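Local coordinates for putative uncharacterized protein (Xanthomonas oryzae pv. oryzae, PDB 4KL0), which binds calcium and, judging from its family, is probably a hydrolase of N-glycosyl compounds related to the inosine-uridine nucleoside hydrolases, at residues Arg73-Arg76 against Ala77-Ala80; Asp130-Arg133 against Ala134-Arg138; Ala152-Thr155 against Asp156-Ala159. All coordinates share one frame; numbering follows the deposited sequence.

In the fold
From the N terminus, the chain first meets contact 1, two turns of helix 70-86, which is the crossover helix between parallel strands 58-65 and 93-96. Contact 2 follows, where the loop at Asp130-Val132 turns into helix 133-141. Contact 3 comes after strand 146-150, at the entry to helix 155-163. The three are local and strictly in series, so none encloses or crosses another. Contacts 2 and 3 meet through Val132 CG1 and Asp156 O, whereas contact 1 stands apart, its centre about 17 Å from that of contact 2 and about 16 Å from that of contact 3. All three belong to helices and turns of the Rossmann-like nucleoside hydrolase fold.

Contact 1 (Arg73-Arg76 against Ala77-Ala80); sequences RSQR and AQLA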
loop_
_atom_site.group_PDB
_atom_site.type_symbol
_atom_site.label_atom_id
_atom_site.label_comp_id
_atom_site.label_asym_id
_atom_site.label_seq_id
_atom_site.Cartn_x
_atom_site.Cartn_y
_atom_site.Cartn_z
ATOM N N ARG A 73 4.552 7.317 14.777
ATOM C CA ARG A 73 3.481 7.553 13.805
ATOM C C ARG A 73 3.567 8.965 13.283
ATOM O O ARG A 73 3.346 9.236 12.102
ATOM C CB ARG A 73 2.092 7.241 14.407
ATOM C CG ARG A 73 1.981 5.793 14.802
ATOM C CD ARG A 73 0.482 5.474 15.136
ATOM N NE ARG A 73 -0.109 6.387 16.150
ATOM C CZ ARG A 73 -0.041 6.205 17.476
ATOM N NH1 ARG A 73 0.664 5.220 18.018
ATOM N NH2 ARG A 73 -0.668 7.077 18.265
ATOM N N SER A 74 3.975 9.900 14.127
ATOM C CA SER A 74 4.150 11.268 13.598
ATOM C C SER A 74 5.303 11.385 12.617
ATOM O O SER A 74 5.182 12.067 11.594
ATOM C CB SER A 74 4.329 12.274 14.749
ATOM O OG SER A 74 3.064 12.454 15.426
ATOM N N GLN A 75 6.412 10.675 12.875
ATOM C CA GLN A 75 7.538 10.699 11.938
ATOM C C GLN A 75 7.085 10.125 10.576
ATOM O O GLN A 75 7.404 10.664 9.534
ATOM C CB GLN A 75 8.764 9.912 12.469
ATOM C CG GLN A 75 9.278 10.349 13.824
ATOM C CD GLN A 75 9.436 11.853 13.888
ATOM O OE1 GLN A 75 10.047 12.476 13.000
ATOM N NE2 GLN A 75 8.834 12.469 14.927
ATOM N N ARG A 76 6.341 9.026 10.603
ATOM C CA ARG A 76 5.841 8.446 9.368
ATOM C C ARG A 76 4.895 9.395 8.659
ATOM O O ARG A 76 4.981 9.522 7.447
ATOM C CB ARG A 76 5.160 7.094 9.636
ATOM C CG ARG A 76 6.057 6.037 10.186
ATOM C CD ARG A 76 5.320 4.661 10.192
ATOM N NE ARG A 76 5.971 3.725 11.103
ATOM C CZ ARG A 76 7.143 3.147 10.897
ATOM N NH1 ARG A 76 7.858 3.397 9.751
ATOM N NH2 ARG A 76 7.628 2.304 11.812
ATOM N N ALA A 77 4.024 10.087 9.410
ATOM C CA ALA A 77 3.078 10.996 8.808
ATOM C C ALA A 77 3.809 12.198 8.174
ATOM O O ALA A 77 3.452 12.644 7.113
ATOM C CB ALA A 77 2.063 11.492 9.876
ATOM N N GLN A 78 4.818 12.711 8.855
ATOM C CA GLN A 78 5.641 13.768 8.315
ATOM C C GLN A 78 6.323 13.311 7.053
ATOM O O GLN A 78 6.428 14.082 6.096
ATOM C CB GLN A 78 6.673 14.209 9.323
ATOM C CG GLN A 78 6.037 14.989 10.525
ATOM C CD GLN A 78 7.076 15.289 11.573
ATOM O OE1 GLN A 78 8.171 15.746 11.240
ATOM N NE2 GLN A 78 6.768 15.013 12.837
ATOM N N LEU A 79 6.829 12.074 7.017
ATOM C CA LEU A 79 7.381 11.588 5.760
ATOM C C LEU A 79 6.347 11.466 4.614
ATOM O O LEU A 79 6.630 11.824 3.496
ATOM C CB LEU A 79 8.089 10.252 5.994
ATOM C CG LEU A 79 8.636 9.532 4.783
ATOM C CD1 LEU A 79 9.775 8.756 5.240
ATOM C CD2 LEU A 79 7.569 8.589 4.178
ATOM N N ALA A 80 5.165 10.924 4.913
ATOM C CA ALA A 80 4.139 10.841 3.911
ATOM C C ALA A 80 3.818 12.219 3.361
ATOM O O ALA A 80 3.749 12.410 2.143
ATOM C CB ALA A 80 2.878 10.150 4.433
#
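Gln78 lays its aliphatic chain against Ser74 one turn earlier in helix 70-86, with Gln78 CG 3.2 Å from Ser74 O. The same carbonyl accepts Gln78 N at 2.8 Å with an N-H...O angle of 166°, so backbone and side chain of Gln78 converge on one oxygen. Gln75 runs beside Gln78 and points the same way. A bend at chi2 (-48°) folds the Gln75 chain toward the partners that hold its amide: Gln75 NE2 is bonded to Asp71 and Gln75 OE1 to Arg121, which together fix the rotation of that group. Three more i to i+4 bonds run through these two turns: Ala77 N to Arg73 O, Leu79 N to Gln75 O and Ala80 N to Arg76 O, each 2.9 Å long. Ala77 CB sits 3.4 Å from Arg73 O, and beyond it lie Val65 and Val94 of strands 58-65 and 93-96, which this helix connects in a beta-alpha-beta crossover. Leu79 and Ala80 face helix 41-54, through Val43 and Tyr46.

The two arginines leave the helix. Arg76, extended from CG to NE, delivers its guanidinium to the carbonyls of Leu67, Pro36, His110 and Lys112, with its side chain about 5 Å from that of the calcium ligand Asp35. Arg73 takes the carbonyls of Gly97 and Gly68 and a salt bridge to Asp99. Buried cationic groups are thus met largely by backbone oxygens. Arg73 joins the helix to Gly68 and Gly97-Asp99; Arg76 joins it to the segment carrying Pro36, next to Asp35, and its positive charge would probably help to offset the negative charge of Asp35 and its neighbours at the calcium site.

Contact 2 (Asp130-Arg133 against Ala134-Arg138); sequences DGVR and AMCER
Val132 and Cys136 meet across the first turn of helix 133-141, a local helix-start contact in which a type II' beta turn, Asp130 to Arg133, leads straight into the helix with Val132 as N-cap residue. Cys136 N bonds to Val132 O at 3.0 Å, nearly in line with the carbonyl, and Glu137 N does the same to Arg133 O. Gly131 takes up the positive phi (43°) of the turn. Two waters extend the cap. One donates to Gly131 O at 2.7 Å and accepts Met135 N at 3.2 Å, so this first-turn amide finds a carbonyl through solvent; the other, also beside Gly131 O, has a long link of 3.3 Å to Ala134 N.

Outward from the cap, Val132 rests on Asp156 and Glu163 of helix 155-163, while Met135, extended beyond CG, reaches Leu31 and Phe33 of strand 28-34 and Val64 of strand 58-65. The helix thereby lies against the central sheet of the nucleoside hydrolase fold. On the solvent side, Arg133 bends at chi2 (75°) and again at chi3, bringing its guanidinium across to Cys136. Cys136 SG lies over one face of that group, with Arg133 NH2 3.7 Å from the sulfur.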
loop_
_atom_site.group_PDB
_atom_site.type_symbol
_atom_site.label_atom_id
_atom_site.label_comp_id
_atom_site.label_asym_id
_atom_site.label_seq_id
_atom_site.Cartn_x
_atom_site.Cartn_y
_atom_site.Cartn_z
ATOM N N ASP A 130 -5.245 14.284 14.950
ATOM C CA ASP A 130 -6.568 13.805 15.337
ATOM C C ASP A 130 -7.122 12.632 14.514
ATOM O O ASP A 130 -8.347 12.526 14.326
ATOM C CB ASP A 130 -7.577 14.972 15.466
ATOM C CG ASP A 130 -7.522 15.938 14.288
ATOM O OD1 ASP A 130 -6.572 15.816 13.478
ATOM O OD2 ASP A 130 -8.429 16.812 14.173
ATOM N N GLY A 131 -6.220 11.745 14.077
ATOM C CA GLY A 131 -6.598 10.508 13.403
ATOM C C GLY A 131 -7.697 10.655 12.373
ATOM O O GLY A 131 -7.576 11.442 11.435
ATOM N N VAL A 132 -8.807 9.932 12.579
ATOM C CA VAL A 132 -9.858 9.812 11.557
ATOM C C VAL A 132 -10.984 10.874 11.600
ATOM O O VAL A 132 -12.005 10.736 10.924
ATOM C CB VAL A 132 -10.509 8.441 11.633
ATOM C CG1 VAL A 132 -9.419 7.328 11.631
ATOM C CG2 VAL A 132 -11.360 8.323 12.886
ATOM N N ARG A 133 -10.784 11.938 12.370
ATOM C CA ARG A 133 -11.825 12.968 12.493
ATOM C C ARG A 133 -12.218 13.571 11.136
ATOM O O ARG A 133 -13.415 13.638 10.761
ATOM C CB ARG A 133 -11.371 14.087 13.425
ATOM C CG ARG A 133 -12.567 14.938 13.839
ATOM C CD ARG A 133 -13.423 14.182 14.867
ATOM N NE ARG A 133 -14.735 13.730 14.369
ATOM C CZ ARG A 133 -15.367 12.638 14.825
ATOM N NH1 ARG A 133 -14.805 11.882 15.772
ATOM N NH2 ARG A 133 -16.556 12.279 14.335
ATOM N N ALA A 134 -11.212 13.983 10.369
ATOM C CA ALA A 134 -11.490 14.562 9.055
ATOM C C ALA A 134 -12.178 13.575 8.122
ATOM O O ALA A 134 -13.016 13.979 7.352
ATOM C CB ALA A 134 -10.219 15.155 8.416
ATOM N N MET A 135 -11.800 12.283 8.162
ATOM C CA MET A 135 -12.470 11.273 7.351
ATOM C C MET A 135 -13.956 11.210 7.716
ATOM O O MET A 135 -14.806 11.020 6.833
ATOM C CB MET A 135 -11.801 9.884 7.515
ATOM C CG MET A 135 -10.389 9.814 6.875
ATOM S SD MET A 135 -9.654 8.122 7.133
ATOM C CE MET A 135 -8.181 8.266 5.970
ATOM N N CYS A 136 -14.249 11.286 9.020
ATOM C CA CYS A 136 -15.641 11.274 9.485
ATOM C C CYS A 136 -16.421 12.453 8.865
ATOM O O CYS A 136 -17.504 12.266 8.230
ATOM C CB CYS A 136 -15.721 11.340 11.015
ATOM S SG CYS A 136 -15.313 9.797 11.886
ATOM N N GLU A 137 -15.879 13.656 9.050
ATOM C CA GLU A 137 -16.499 14.867 8.485
ATOM C C GLU A 137 -16.692 14.753 6.986
ATOM O O GLU A 137 -17.698 15.206 6.437
ATOM C CB GLU A 137 -15.664 16.098 8.801
ATOM C CG GLU A 137 -15.456 16.338 10.292
ATOM C CD GLU A 137 -14.775 17.677 10.566
ATOM O OE1 GLU A 137 -14.869 18.585 9.698
ATOM O OE2 GLU A 137 -14.136 17.831 11.634
ATOM N N ARG A 138 -15.734 14.128 6.301
ATOM C CA ARG A 138 -15.843 13.984 4.871
ATOM C C ARG A 138 -16.895 12.946 4.433
ATOM O O ARG A 138 -17.573 13.145 3.425
ATOM C CB ARG A 138 -14.454 13.711 4.234
ATOM C CG ARG A 138 -14.543 13.504 2.715
ATOM C CD ARG A 138 -13.153 13.326 2.083
ATOM N NE ARG A 138 -12.248 14.421 2.401
ATOM C CZ ARG A 138 -12.228 15.551 1.694
ATOM N NH1 ARG A 138 -13.083 15.700 0.678
ATOM N NH2 ARG A 138 -11.352 16.523 1.998
HETATM O O HOH W 1 -8.112 13.994 11.463
HETATM O O HOH W 2 -8.699 11.924 8.976
#

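Contact 3 (Ala152-Thr155 against Asp156-Ala159); sequences AGMT and DASA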
loop_
_atom_site.group_PDB
_atom_site.type_symbol
_atom_site.label_atom_id
_atom_site.label_comp_id
_atom_site.label_asym_id
_atom_site.label_seq_id
_atom_site.Cartn_x
_atom_site.Cartn_y
_atom_site.Cartn_z
ATOM N N ALA A 152 -1.856 -1.082 5.595
ATOM C CA ALA A 152 -1.156 -1.134 6.880
ATOM C C ALA A 152 -2.066 -1.712 7.905
ATOM O O ALA A 152 -3.138 -2.168 7.527
ATOM C CB ALA A 152 -0.721 0.313 7.343
ATOM N N GLY A 153 -1.687 -1.612 9.193
ATOM C CA GLY A 153 -2.527 -2.128 10.280
ATOM C C GLY A 153 -3.823 -1.351 10.329
ATOM O O GLY A 153 -3.962 -0.228 9.786
ATOM N N MET A 154 -4.810 -1.951 10.994
ATOM C CA MET A 154 -6.160 -1.482 10.808
ATOM C C MET A 154 -6.713 -0.765 12.044
ATOM O O MET A 154 -7.926 -0.543 12.094
ATOM C CB MET A 154 -7.040 -2.693 10.446
ATOM C CG MET A 154 -6.966 -2.938 8.925
ATOM S SD MET A 154 -7.205 -4.656 8.334
ATOM C CE MET A 154 -5.508 -5.133 8.192
ATOM N N THR A 155 -5.855 -0.318 12.965
ATOM C CA THR A 155 -6.352 0.414 14.172
ATOM C C THR A 155 -7.295 1.566 13.786
ATOM O O THR A 155 -8.411 1.729 14.337
ATOM C CB THR A 155 -5.153 1.008 14.878
ATOM O OG1 THR A 155 -4.236 -0.045 15.193
ATOM C CG2 THR A 155 -5.552 1.788 16.113
ATOM N N ASP A 156 -6.856 2.398 12.855
ATOM C CA ASP A 156 -7.659 3.578 12.439
ATOM C C ASP A 156 -8.797 3.253 11.490
ATOM O O ASP A 156 -9.884 3.896 11.561
ATOM C CB ASP A 156 -6.730 4.643 11.857
ATOM C CG ASP A 156 -5.600 4.924 12.800
ATOM O OD1 ASP A 156 -5.876 5.373 13.941
ATOM O OD2 ASP A 156 -4.445 4.664 12.467
ATOM N N ALA A 157 -8.588 2.326 10.548
ATOM C CA ALA A 157 -9.682 1.951 9.689
ATOM C C ALA A 157 -10.829 1.366 10.499
ATOM O O ALA A 157 -11.978 1.628 10.190
ATOM C CB ALA A 157 -9.199 0.930 8.593
ATOM N N SER A 158 -10.503 0.581 11.512
ATOM C CA SER A 158 -11.565 -0.008 12.335
ATOM C C SER A 158 -12.188 1.125 13.159
ATOM O O SER A 158 -13.427 1.150 13.288
ATOM C CB SER A 158 -10.974 -1.059 13.248
ATOM O OG SER A 158 -11.954 -1.530 14.181
ATOM N N ALA A 159 -11.362 2.038 13.714
ATOM C CA ALA A 159 -11.884 3.212 14.446
ATOM C C ALA A 159 -12.889 4.004 13.620
ATOM O O ALA A 159 -13.887 4.490 14.152
ATOM C CB ALA A 159 -10.764 4.129 14.954
HETATM O O HOH W 3 -5.613 1.831 10.190
#
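Gly153 O accepts a hydrogen from a water at 2.7 Å, and the same water takes Ala157 N at 3.0 Å, bridging the loop to the first turn of helix 155-163. This is the helix N-terminus that follows strand 146-150 in the Rossmann-like sheet, with Met154 as the N-cap residue. The direct bonds start one residue later: Ser158 N reaches Met154 O at 2.9 Å, and Ala159 N reaches Thr155 O at 3.0 Å from a position tilted 30° from the carbonyl plane.

Side chains splay from this turn in several directions. Met154 CG brushes Ala157 CB at 4.5 Å, and the remainder of Met154 leads away to Leu210 and Tyr211 of helix 204-216. Thr155 sets OG1 anti to the carbonyl carbon (chi1 -57°), from where it bonds to Asp203, while Asp156 OD1 accepts Gln98 N; the helix start is thereby joined to two other loops. Ala152 touches Asp35, a ligand of the calcium that also binds neighbouring Ile151. Ser158 packs its methylene rather than its hydroxyl on the cap, with Ser158 CB 3.3 Å from Met154 O.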